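Local atomic coordinates of ABC transporter binding protein AcbH (Actinoplanes, PDB entry 3OO8), a protein that binds beta-D-galactopyranose as the extracellular solute receptor of an ABC transporter. Residues N27-E39 / Q79-G91. The protein carries 2 engineered substitutions. Residues are numbered along the deposited sequence; the frame is centred on the assembly and turned at random.
Sequences NGPITFGSNYSDE and QGTPDSLATWFAG
Phe32 and Gly33 pair with Leu85 and Ala86 as neighbouring parallel strands, 30-34 and 85-89, whose axes come within 4.6 Å at an angle of 19°. Gly33 supplies both central bonds: its N donates to Leu85 O at 2.9 Å, and Thr87 N donates to Gly33 O, also at 2.9 Å. Leu85 lays CB over the centre of the Phe32 ring, a CH-pi contact 3.6 Å from the centroid, while its CD1 reaches Ile30 CD1; helix 312-322 packs against Ile30 and Leu85 as well. On the other face, Asp83 brings OD2 to 3.2 Å from Gly33 CA, packing closely against the glycine backbone. This carboxylate is tied to Tyr77 and Asn63. Where the pairing begins, Ser84 OG stands anti to its own carbonyl carbon (chi1 -57°), which turns the hydroxyl to Thr31 N; it accepts from that N at 3.2 Å and also bonds to Lys310 O. At the far end Thr87 OG1 takes over, accepting Asn35 N at 3.0 Å, and its CG2 rests against Tyr36 CE2. Asn35 ND2 bonds to Gln71, a galactose-binding residue, and to a water shared with Trp88 O. With strand 60-64 flanking 30-34, the three parallel strands form part of the sheet of a class 2 solute-binding fold. Hydroxyls thus extend the backbone ladder at both ends, and the carboxy-terminal one probably helps to hold Asn35 in a second-shell position behind the sugar site.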
loop_
_atom_site.group_PDB
_atom_site.type_symbol
_atom_site.label_atom_id
_atom_site.label_comp_id
_atom_site.label_asym_id
_atom_site.label_seq_id
_atom_site.Cartn_x
_atom_site.Cartn_y
_atom_site.Cartn_z
ATOM N N ASN A 27 4.721 28.397 19.474
ATOM C CA ASN A 27 3.679 27.417 19.841
ATOM C C ASN A 27 2.274 27.877 19.455
ATOM O O ASN A 27 1.299 27.350 20.002
ATOM C CB ASN A 27 3.672 27.132 21.358
ATOM C CG ASN A 27 4.976 26.537 21.868
ATOM O OD1 ASN A 27 5.817 27.243 22.429
ATOM N ND2 ASN A 27 5.142 25.235 21.699
ATOM N N GLY A 28 2.179 28.863 18.554
ATOM C CA GLY A 28 0.899 29.496 18.176
ATOM C C GLY A 28 0.034 28.554 17.366
ATOM O O GLY A 28 0.565 27.594 16.802
ATOM N N PRO A 29 -1.284 28.808 17.294
ATOM C CA PRO A 29 -2.198 27.858 16.598
ATOM C C PRO A 29 -1.781 27.552 15.163
ATOM O O PRO A 29 -1.550 28.476 14.374
ATOM C CB PRO A 29 -3.547 28.577 16.573
ATOM C CG PRO A 29 -3.457 29.646 17.602
ATOM C CD PRO A 29 -1.996 29.975 17.846
ATOM N N ILE A 30 -1.685 26.267 14.834
ATOM C CA ILE A 30 -1.488 25.869 13.438
ATOM C C ILE A 30 -2.793 25.475 12.765
ATOM O O ILE A 30 -3.758 25.153 13.437
ATOM C CB ILE A 30 -0.448 24.727 13.309
ATOM C CG1 ILE A 30 -0.964 23.417 13.908
ATOM C CG2 ILE A 30 0.865 25.128 13.960
ATOM C CD1 ILE A 30 -0.239 22.140 13.396
ATOM N N THR A 31 -2.823 25.501 11.433
ATOM C CA THR A 31 -3.921 24.897 10.706
ATOM C C THR A 31 -3.459 23.569 10.110
ATOM O O THR A 31 -2.274 23.361 9.855
ATOM C CB THR A 31 -4.447 25.827 9.603
ATOM O OG1 THR A 31 -3.361 26.242 8.762
ATOM C CG2 THR A 31 -5.112 27.056 10.257
ATOM N N PHE A 32 -4.421 22.683 9.875
ATOM C CA PHE A 32 -4.099 21.346 9.407
ATOM C C PHE A 32 -5.047 20.990 8.279
ATOM O O PHE A 32 -6.255 20.907 8.476
ATOM C CB PHE A 32 -4.276 20.317 10.539
ATOM C CG PHE A 32 -3.291 19.192 10.478
ATOM C CD1 PHE A 32 -2.549 18.855 11.593
ATOM C CD2 PHE A 32 -3.142 18.443 9.308
ATOM C CE1 PHE A 32 -1.621 17.820 11.544
ATOM C CE2 PHE A 32 -2.216 17.388 9.256
ATOM C CZ PHE A 32 -1.438 17.100 10.389
ATOM N N GLY A 33 -4.496 20.776 7.090
ATOM C CA GLY A 33 -5.306 20.369 5.947
ATOM C C GLY A 33 -5.507 18.880 6.024
ATOM O O GLY A 33 -4.527 18.123 6.017
ATOM N N SER A 34 -6.766 18.455 6.120
ATOM C CA SER A 34 -7.081 17.057 6.293
ATOM C C SER A 34 -8.039 16.468 5.266
ATOM O O SER A 34 -9.122 17.000 5.043
ATOM C CB SER A 34 -7.645 16.828 7.705
ATOM O OG SER A 34 -8.119 15.498 7.860
ATOM N N ASN A 35 -7.638 15.352 4.673
ATOM C CA ASN A 35 -8.472 14.585 3.756
ATOM C C ASN A 35 -9.251 13.493 4.485
ATOM O O ASN A 35 -9.869 12.624 3.855
ATOM C CB ASN A 35 -7.601 14.032 2.613
ATOM C CG ASN A 35 -6.577 12.998 3.105
ATOM O OD1 ASN A 35 -6.654 12.566 4.246
ATOM N ND2 ASN A 35 -5.662 12.560 2.229
ATOM N N TYR A 36 -9.263 13.505 5.818
ATOM C CA TYR A 36 -10.057 12.512 6.552
ATOM C C TYR A 36 -11.500 13.008 6.634
ATOM O O TYR A 36 -11.914 13.606 7.623
ATOM C CB TYR A 36 -9.505 12.240 7.955
ATOM C CG TYR A 36 -8.151 11.549 7.988
ATOM C CD1 TYR A 36 -7.974 10.311 7.410
ATOM C CD2 TYR A 36 -7.061 12.144 8.645
ATOM C CE1 TYR A 36 -6.763 9.674 7.446
ATOM C CE2 TYR A 36 -5.817 11.501 8.703
ATOM C CZ TYR A 36 -5.683 10.276 8.089
ATOM O OH TYR A 36 -4.492 9.597 8.114
ATOM N N SER A 37 -12.265 12.747 5.584
ATOM C CA SER A 37 -13.635 13.261 5.538
ATOM C C SER A 37 -14.661 12.193 5.950
ATOM O O SER A 37 -15.759 12.539 6.382
ATOM C CB SER A 37 -13.942 13.846 4.143
ATOM O OG SER A 37 -13.842 12.856 3.126
ATOM N N ASP A 38 -14.316 10.911 5.848
ATOM C CA ASP A 38 -15.223 9.843 6.322
ATOM C C ASP A 38 -15.415 9.967 7.842
ATOM O O ASP A 38 -14.513 10.404 8.574
ATOM C CB ASP A 38 -14.721 8.438 5.973
ATOM C CG ASP A 38 -14.796 8.119 4.491
ATOM O OD1 ASP A 38 -15.449 8.852 3.726
ATOM O OD2 ASP A 38 -14.169 7.118 4.102
ATOM N N GLU A 39 -16.600 9.590 8.321
ATOM C CA GLU A 39 -16.969 9.812 9.707
ATOM C C GLU A 39 -15.957 9.255 10.726
ATOM O O GLU A 39 -15.514 9.971 11.606
ATOM C CB GLU A 39 -18.392 9.265 9.934
ATOM C CG GLU A 39 -18.907 9.365 11.355
ATOM C CD GLU A 39 -18.354 8.274 12.237
ATOM O OE1 GLU A 39 -18.270 7.117 11.766
ATOM O OE2 GLU A 39 -18.006 8.576 13.399
ATOM N N GLN A 79 0.511 25.160 -3.925
ATOM C CA GLN A 79 1.056 26.367 -4.561
ATOM C C GLN A 79 0.354 27.651 -4.152
ATOM O O GLN A 79 0.865 28.742 -4.407
ATOM C CB GLN A 79 1.059 26.201 -6.076
ATOM C CG GLN A 79 1.928 25.030 -6.491
ATOM C CD GLN A 79 2.050 24.875 -7.979
ATOM O OE1 GLN A 79 2.703 25.679 -8.641
ATOM N NE2 GLN A 79 1.458 23.813 -8.514
ATOM N N GLY A 80 -0.803 27.522 -3.509
ATOM C CA GLY A 80 -1.580 28.668 -3.069
ATOM C C GLY A 80 -1.232 29.149 -1.677
ATOM O O GLY A 80 -0.159 29.715 -1.441
ATOM N N THR A 81 -2.150 28.929 -0.751
ATOM C CA THR A 81 -1.953 29.338 0.634
ATOM C C THR A 81 -2.348 28.137 1.509
ATOM O O THR A 81 -3.375 28.155 2.190
ATOM C CB THR A 81 -2.800 30.584 0.964
ATOM O OG1 THR A 81 -4.178 30.297 0.731
ATOM C CG2 THR A 81 -2.406 31.767 0.057
ATOM N N PRO A 82 -1.526 27.086 1.483
ATOM C CA PRO A 82 -1.845 25.837 2.200
ATOM C C PRO A 82 -1.824 26.000 3.725
ATOM O O PRO A 82 -1.364 27.024 4.267
ATOM C CB PRO A 82 -0.744 24.892 1.713
ATOM C CG PRO A 82 0.446 25.817 1.549
ATOM C CD PRO A 82 -0.205 27.010 0.841
ATOM N N ASP A 83 -2.315 24.973 4.407
ATOM C CA ASP A 83 -2.299 24.910 5.875
ATOM C C ASP A 83 -0.881 24.618 6.353
ATOM O O ASP A 83 0.007 24.306 5.541
ATOM C CB ASP A 83 -3.267 23.816 6.334
ATOM C CG ASP A 83 -4.668 24.082 5.863
ATOM O OD1 ASP A 83 -5.328 24.979 6.437
ATOM O OD2 ASP A 83 -5.109 23.409 4.913
ATOM N N SER A 84 -0.679 24.661 7.671
ATOM C CA SER A 84 0.650 24.519 8.266
ATOM C C SER A 84 1.234 23.125 8.074
ATOM O O SER A 84 2.465 22.929 8.020
ATOM C CB SER A 84 0.555 24.766 9.782
ATOM O OG SER A 84 0.008 26.050 10.082
ATOM N N LEU A 85 0.317 22.163 8.114
ATOM C CA LEU A 85 0.574 20.746 7.919
ATOM C C LEU A 85 -0.551 20.205 7.057
ATOM O O LEU A 85 -1.619 20.795 6.994
ATOM C CB LEU A 85 0.493 20.003 9.272
ATOM C CG LEU A 85 1.676 20.317 10.179
ATOM C CD1 LEU A 85 1.606 19.603 11.526
ATOM C CD2 LEU A 85 2.987 19.930 9.452
ATOM N N ALA A 86 -0.301 19.084 6.390
ATOM C CA ALA A 86 -1.357 18.414 5.640
ATOM C C ALA A 86 -1.245 16.891 5.594
ATOM O O ALA A 86 -0.189 16.319 5.720
ATOM C CB ALA A 86 -1.429 18.997 4.197
ATOM N N THR A 87 -2.371 16.232 5.438
ATOM C CA THR A 87 -2.373 14.820 5.205
ATOM C C THR A 87 -1.888 14.461 3.809
ATOM O O THR A 87 -2.314 15.068 2.833
ATOM C CB THR A 87 -3.817 14.320 5.248
ATOM O OG1 THR A 87 -4.653 15.135 4.404
ATOM C CG2 THR A 87 -4.347 14.379 6.693
ATOM N N TRP A 88 -1.019 13.462 3.704
ATOM C CA TRP A 88 -0.657 12.972 2.376
ATOM C C TRP A 88 -0.231 11.508 2.515
ATOM O O TRP A 88 -0.638 10.829 3.448
ATOM C CB TRP A 88 0.417 13.864 1.694
ATOM C CG TRP A 88 0.473 13.607 0.208
ATOM C CD1 TRP A 88 1.539 13.134 -0.516
ATOM C CD2 TRP A 88 -0.608 13.758 -0.721
ATOM N NE1 TRP A 88 1.176 12.978 -1.833
ATOM C CE2 TRP A 88 -0.132 13.343 -1.989
ATOM C CE3 TRP A 88 -1.937 14.178 -0.607
ATOM C CZ2 TRP A 88 -0.949 13.335 -3.132
ATOM C CZ3 TRP A 88 -2.747 14.197 -1.772
ATOM C CH2 TRP A 88 -2.236 13.770 -2.997
ATOM N N PHE A 89 0.614 11.014 1.619
ATOM C CA PHE A 89 1.032 9.605 1.711
ATOM C C PHE A 89 2.293 9.405 0.879
ATOM O O PHE A 89 2.620 10.225 0.005
ATOM C CB PHE A 89 -0.107 8.706 1.200
ATOM C CG PHE A 89 -0.731 9.194 -0.087
ATOM C CD1 PHE A 89 -0.173 8.885 -1.336
ATOM C CD2 PHE A 89 -1.892 9.948 -0.049
ATOM C CE1 PHE A 89 -0.770 9.323 -2.516
ATOM C CE2 PHE A 89 -2.476 10.399 -1.216
ATOM C CZ PHE A 89 -1.920 10.103 -2.441
ATOM N N ALA A 90 3.004 8.321 1.160
ATOM C CA ALA A 90 4.228 8.002 0.447
ATOM C C ALA A 90 3.973 7.745 -1.044
ATOM O O ALA A 90 2.860 7.377 -1.461
ATOM C CB ALA A 90 4.946 6.795 1.121
ATOM N N GLY A 91 5.018 7.933 -1.844
ATOM C CA GLY A 91 4.932 7.531 -3.248
ATOM C C GLY A 91 5.423 8.586 -4.203
ATOM O O GLY A 91 6.206 9.489 -3.832
HETATM O O HOH W 1 -1.955 28.569 9.277
HETATM O O HOH W 2 -3.618 10.615 3.314
#